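Long-range contact in monoamine oxidase regulatory protein, putative (Archaeoglobus fulgidus, PDB 1Q6W), which is of unproven function but, as a MaoC-like hot-dog-fold protein, probably acts on acyl thioesters, as related hydratases and dehydratases do: residues 94-105 against 144-154. Sequence-based numbering, arbitrary orientation.
Sequences AFFGIKDVRFLR and ELVLTALYSAL
The carbonyl oxygen of V146 is gripped by two backbone N-H groups, from L104 and R105. Both reach it from the same face of its carbonyl plane. The R105 N to V146 O bond is 3.1 Å and nearly straight at the hydrogen (167°). L104 N, at 2.9 Å from V146 O, sits above that plane, off the lone pairs. R102 and T148 exchange two backbone bonds, with R102 N 2.7 Å from T148 O. The strands run antiparallel, and two classic beta bulges interrupt their register. F96 and G97 both face S152, and K99 and D100 both face L150. The paired N-H groups of each bulge reach S152 O and L150 O by weak bonds, whereas S152 N gives G97 O a sound one. This pairing places 92-103 at one border of the chain's hot-dog sheet, beside 145-156. I98 and V101 pair with a strand of the second subunit, so the sheet continues across the dimer.

On the face with V101, L147 and Y151, side chains pack on helix 68-84: V101 and L147 on L72, Y151 on L76 and V79. L147 CD1 lies 3.5 Å from F103 CE2, the two side chains running side by side. The F95 ring presents its edge to S152 O, with CD2 at 3.5 Å. Its CG lies anti to the backbone N (chi1 -166°), which swings the ring across the Y151 side chain at about a right angle. At the bulge, the F96 ring meets L154, CE1 3.9 Å from CD1. E144 OE2 lies over one face of the R105 guanidinium, a long salt bridge of charges alone. OE2 is hydrogen-bonded to N140, and OE1 makes a salt bridge with R142.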
loop_
_atom_site.group_PDB
_atom_site.type_symbol
_atom_site.label_atom_id
_atom_site.label_comp_id
_atom_site.label_asym_id
_atom_site.label_seq_id
_atom_site.Cartn_x
_atom_site.Cartn_y
_atom_site.Cartn_z
ATOM N N ALA A 94 2.678 -13.807 9.196
ATOM C CA ALA A 94 3.041 -12.445 8.818
ATOM C C ALA A 94 2.837 -12.111 7.351
ATOM O O ALA A 94 2.725 -12.994 6.499
ATOM C CB ALA A 94 4.493 -12.171 9.190
ATOM N N PHE A 95 2.777 -10.806 7.091
ATOM C CA PHE A 95 2.634 -10.267 5.756
ATOM C C PHE A 95 4.086 -10.181 5.299
ATOM O O PHE A 95 4.837 -9.334 5.768
ATOM C CB PHE A 95 2.004 -8.880 5.826
ATOM C CG PHE A 95 1.517 -8.365 4.505
ATOM C CD1 PHE A 95 0.732 -7.217 4.439
ATOM C CD2 PHE A 95 1.829 -9.028 3.315
ATOM C CE1 PHE A 95 0.257 -6.733 3.206
ATOM C CE2 PHE A 95 1.364 -8.556 2.092
ATOM C CZ PHE A 95 0.574 -7.408 2.033
ATOM N N PHE A 96 4.486 -11.077 4.405
ATOM C CA PHE A 96 5.860 -11.110 3.936
ATOM C C PHE A 96 6.257 -9.891 3.094
ATOM O O PHE A 96 7.190 -9.156 3.445
ATOM C CB PHE A 96 6.104 -12.390 3.138
ATOM C CG PHE A 96 7.471 -12.946 3.318
ATOM C CD1 PHE A 96 7.848 -13.500 4.538
ATOM C CD2 PHE A 96 8.405 -12.872 2.293
ATOM C CE1 PHE A 96 9.141 -13.974 4.744
ATOM C CE2 PHE A 96 9.707 -13.342 2.483
ATOM C CZ PHE A 96 10.078 -13.895 3.714
ATOM N N GLY A 97 5.565 -9.680 1.979
ATOM C CA GLY A 97 5.888 -8.551 1.137
ATOM C C GLY A 97 4.936 -8.395 -0.036
ATOM O O GLY A 97 3.991 -9.199 -0.223
ATOM N N ILE A 98 5.166 -7.344 -0.820
ATOM C CA ILE A 98 4.358 -7.071 -1.993
ATOM C C ILE A 98 5.389 -6.887 -3.082
ATOM O O ILE A 98 6.069 -5.869 -3.129
ATOM C CB ILE A 98 3.566 -5.790 -1.831
ATOM C CG1 ILE A 98 2.734 -5.857 -0.554
ATOM C CG2 ILE A 98 2.674 -5.595 -3.021
ATOM C CD1 ILE A 98 1.886 -4.639 -0.339
ATOM N N LYS A 99 5.501 -7.893 -3.945
ATOM C CA LYS A 99 6.486 -7.906 -5.019
ATOM C C LYS A 99 6.171 -7.049 -6.215
ATOM O O LYS A 99 7.073 -6.596 -6.896
ATOM C CB LYS A 99 6.724 -9.338 -5.496
ATOM C CG LYS A 99 7.938 -9.501 -6.377
ATOM C CD LYS A 99 8.156 -10.963 -6.723
ATOM C CE LYS A 99 9.378 -11.151 -7.617
ATOM N NZ LYS A 99 9.614 -12.592 -7.914
ATOM N N ASP A 100 4.907 -6.829 -6.511
ATOM C CA ASP A 100 4.627 -6.005 -7.665
ATOM C C ASP A 100 3.260 -5.402 -7.604
ATOM O O ASP A 100 2.296 -6.055 -7.203
ATOM C CB ASP A 100 4.753 -6.808 -8.951
ATOM C CG ASP A 100 4.159 -6.083 -10.135
ATOM O OD1 ASP A 100 2.918 -5.960 -10.200
ATOM O OD2 ASP A 100 4.931 -5.623 -10.996
ATOM N N VAL A 101 3.174 -4.144 -8.001
ATOM C CA VAL A 101 1.906 -3.470 -8.009
ATOM C C VAL A 101 1.900 -2.597 -9.231
ATOM O O VAL A 101 2.808 -1.776 -9.419
ATOM C CB VAL A 101 1.711 -2.577 -6.745
ATOM C CG1 VAL A 101 0.337 -1.906 -6.773
ATOM C CG2 VAL A 101 1.843 -3.410 -5.487
ATOM N N ARG A 102 0.890 -2.776 -10.068
ATOM C CA ARG A 102 0.750 -1.976 -11.267
ATOM C C ARG A 102 -0.576 -1.215 -11.254
ATOM O O ARG A 102 -1.658 -1.813 -11.137
ATOM C CB ARG A 102 0.812 -2.855 -12.508
ATOM C CG ARG A 102 2.192 -3.357 -12.841
ATOM C CD ARG A 102 2.168 -4.137 -14.143
ATOM N NE ARG A 102 3.507 -4.436 -14.638
ATOM C CZ ARG A 102 3.749 -4.999 -15.818
ATOM N NH1 ARG A 102 2.742 -5.323 -16.619
ATOM N NH2 ARG A 102 4.997 -5.230 -16.200
ATOM N N PHE A 103 -0.496 0.107 -11.362
ATOM C CA PHE A 103 -1.699 0.927 -11.409
ATOM C C PHE A 103 -2.065 1.077 -12.883
ATOM O O PHE A 103 -1.490 1.864 -13.601
ATOM C CB PHE A 103 -1.414 2.267 -10.738
ATOM C CG PHE A 103 -1.007 2.132 -9.291
ATOM C CD1 PHE A 103 0.298 2.435 -8.887
ATOM C CD2 PHE A 103 -1.909 1.650 -8.339
ATOM C CE1 PHE A 103 0.700 2.263 -7.566
ATOM C CE2 PHE A 103 -1.519 1.472 -7.011
ATOM C CZ PHE A 103 -0.219 1.777 -6.617
ATOM N N LEU A 104 -3.019 0.289 -13.335
ATOM C CA LEU A 104 -3.402 0.293 -14.733
ATOM C C LEU A 104 -4.359 1.370 -15.193
ATOM O O LEU A 104 -4.085 2.085 -16.160
ATOM C CB LEU A 104 -3.988 -1.067 -15.098
ATOM C CG LEU A 104 -3.100 -2.237 -14.673
ATOM C CD1 LEU A 104 -3.784 -3.553 -15.003
ATOM C CD2 LEU A 104 -1.736 -2.140 -15.377
ATOM N N ARG A 105 -5.497 1.470 -14.517
ATOM C CA ARG A 105 -6.528 2.434 -14.871
ATOM C C ARG A 105 -6.898 3.240 -13.635
ATOM O O ARG A 105 -6.768 2.772 -12.508
ATOM C CB ARG A 105 -7.752 1.681 -15.383
ATOM C CG ARG A 105 -8.595 2.427 -16.378
ATOM C CD ARG A 105 -8.416 1.814 -17.750
ATOM N NE ARG A 105 -8.533 0.362 -17.688
ATOM C CZ ARG A 105 -8.511 -0.436 -18.749
ATOM N NH1 ARG A 105 -8.378 0.079 -19.964
ATOM N NH2 ARG A 105 -8.615 -1.751 -18.595
ATOM N N GLU A 144 -13.209 -3.576 -16.442
ATOM C CA GLU A 144 -11.845 -3.134 -16.685
ATOM C C GLU A 144 -10.909 -3.435 -15.497
ATOM O O GLU A 144 -11.301 -3.352 -14.325
ATOM C CB GLU A 144 -11.843 -1.638 -16.998
ATOM C CG GLU A 144 -12.791 -1.258 -18.118
ATOM C CD GLU A 144 -12.975 0.247 -18.257
ATOM O OE1 GLU A 144 -13.740 0.671 -19.154
ATOM O OE2 GLU A 144 -12.360 1.006 -17.473
ATOM N N LEU A 145 -9.670 -3.785 -15.812
ATOM C CA LEU A 145 -8.671 -4.085 -14.798
ATOM C C LEU A 145 -8.007 -2.770 -14.378
ATOM O O LEU A 145 -7.293 -2.155 -15.154
ATOM C CB LEU A 145 -7.638 -5.040 -15.388
ATOM C CG LEU A 145 -6.724 -5.780 -14.427
ATOM C CD1 LEU A 145 -7.526 -6.708 -13.514
ATOM C CD2 LEU A 145 -5.729 -6.577 -15.244
ATOM N N VAL A 146 -8.242 -2.328 -13.151
ATOM C CA VAL A 146 -7.668 -1.067 -12.691
ATOM C C VAL A 146 -6.346 -1.217 -11.943
ATOM O O VAL A 146 -5.510 -0.319 -11.963
ATOM C CB VAL A 146 -8.661 -0.294 -11.758
ATOM C CG1 VAL A 146 -9.962 -0.035 -12.483
ATOM C CG2 VAL A 146 -8.912 -1.092 -10.474
ATOM N N LEU A 147 -6.155 -2.342 -11.270
ATOM C CA LEU A 147 -4.929 -2.544 -10.517
ATOM C C LEU A 147 -4.570 -4.014 -10.443
ATOM O O LEU A 147 -5.441 -4.877 -10.410
ATOM C CB LEU A 147 -5.084 -1.965 -9.100
ATOM C CG LEU A 147 -3.933 -2.087 -8.091
ATOM C CD1 LEU A 147 -4.069 -0.989 -7.060
ATOM C CD2 LEU A 147 -3.926 -3.455 -7.417
ATOM N N THR A 148 -3.276 -4.290 -10.412
ATOM C CA THR A 148 -2.811 -5.657 -10.332
ATOM C C THR A 148 -1.627 -5.693 -9.374
ATOM O O THR A 148 -0.872 -4.726 -9.285
ATOM C CB THR A 148 -2.389 -6.183 -11.733
ATOM O OG1 THR A 148 -2.247 -7.604 -11.686
ATOM C CG2 THR A 148 -1.065 -5.570 -12.169
ATOM N N ALA A 149 -1.474 -6.792 -8.644
ATOM C CA ALA A 149 -0.368 -6.902 -7.710
ATOM C C ALA A 149 -0.033 -8.334 -7.309
ATOM O O ALA A 149 -0.826 -9.272 -7.479
ATOM C CB ALA A 149 -0.648 -6.075 -6.460
ATOM N N LEU A 150 1.172 -8.481 -6.772
ATOM C CA LEU A 150 1.675 -9.762 -6.314
ATOM C C LEU A 150 2.095 -9.571 -4.853
ATOM O O LEU A 150 2.931 -8.723 -4.548
ATOM C CB LEU A 150 2.875 -10.155 -7.168
ATOM C CG LEU A 150 2.904 -11.524 -7.832
ATOM C CD1 LEU A 150 1.577 -11.843 -8.488
ATOM C CD2 LEU A 150 4.020 -11.511 -8.843
ATOM N N TYR A 151 1.495 -10.332 -3.944
ATOM C CA TYR A 151 1.854 -10.215 -2.535
ATOM C C TYR A 151 2.006 -11.598 -1.931
ATOM O O TYR A 151 1.484 -12.580 -2.475
ATOM C CB TYR A 151 0.796 -9.397 -1.778
ATOM C CG TYR A 151 -0.565 -10.056 -1.622
ATOM C CD1 TYR A 151 -0.878 -10.772 -0.464
ATOM C CD2 TYR A 151 -1.545 -9.939 -2.616
ATOM C CE1 TYR A 151 -2.126 -11.351 -0.294
ATOM C CE2 TYR A 151 -2.804 -10.516 -2.450
ATOM C CZ TYR A 151 -3.090 -11.221 -1.285
ATOM O OH TYR A 151 -4.329 -11.793 -1.106
ATOM N N SER A 152 2.726 -11.690 -0.821
ATOM C CA SER A 152 2.927 -12.991 -0.196
ATOM C C SER A 152 2.825 -12.976 1.318
ATOM O O SER A 152 3.183 -11.997 1.972
ATOM C CB SER A 152 4.276 -13.544 -0.602
ATOM O OG SER A 152 5.266 -12.597 -0.282
ATOM N N ALA A 153 2.327 -14.076 1.870
ATOM C CA ALA A 153 2.174 -14.206 3.316
ATOM C C ALA A 153 2.924 -15.433 3.822
ATOM O O ALA A 153 3.078 -16.421 3.111
ATOM C CB ALA A 153 0.698 -14.312 3.681
ATOM N N LEU A 154 3.408 -15.357 5.050
ATOM C CA LEU A 154 4.120 -16.474 5.644
ATOM C C LEU A 154 3.100 -17.247 6.495
ATOM O O LEU A 154 2.572 -16.729 7.483
ATOM C CB LEU A 154 5.274 -15.949 6.501
ATOM C CG LEU A 154 6.296 -16.954 7.012
ATOM C CD1 LEU A 154 7.538 -16.237 7.472
ATOM C CD2 LEU A 154 5.689 -17.735 8.146
#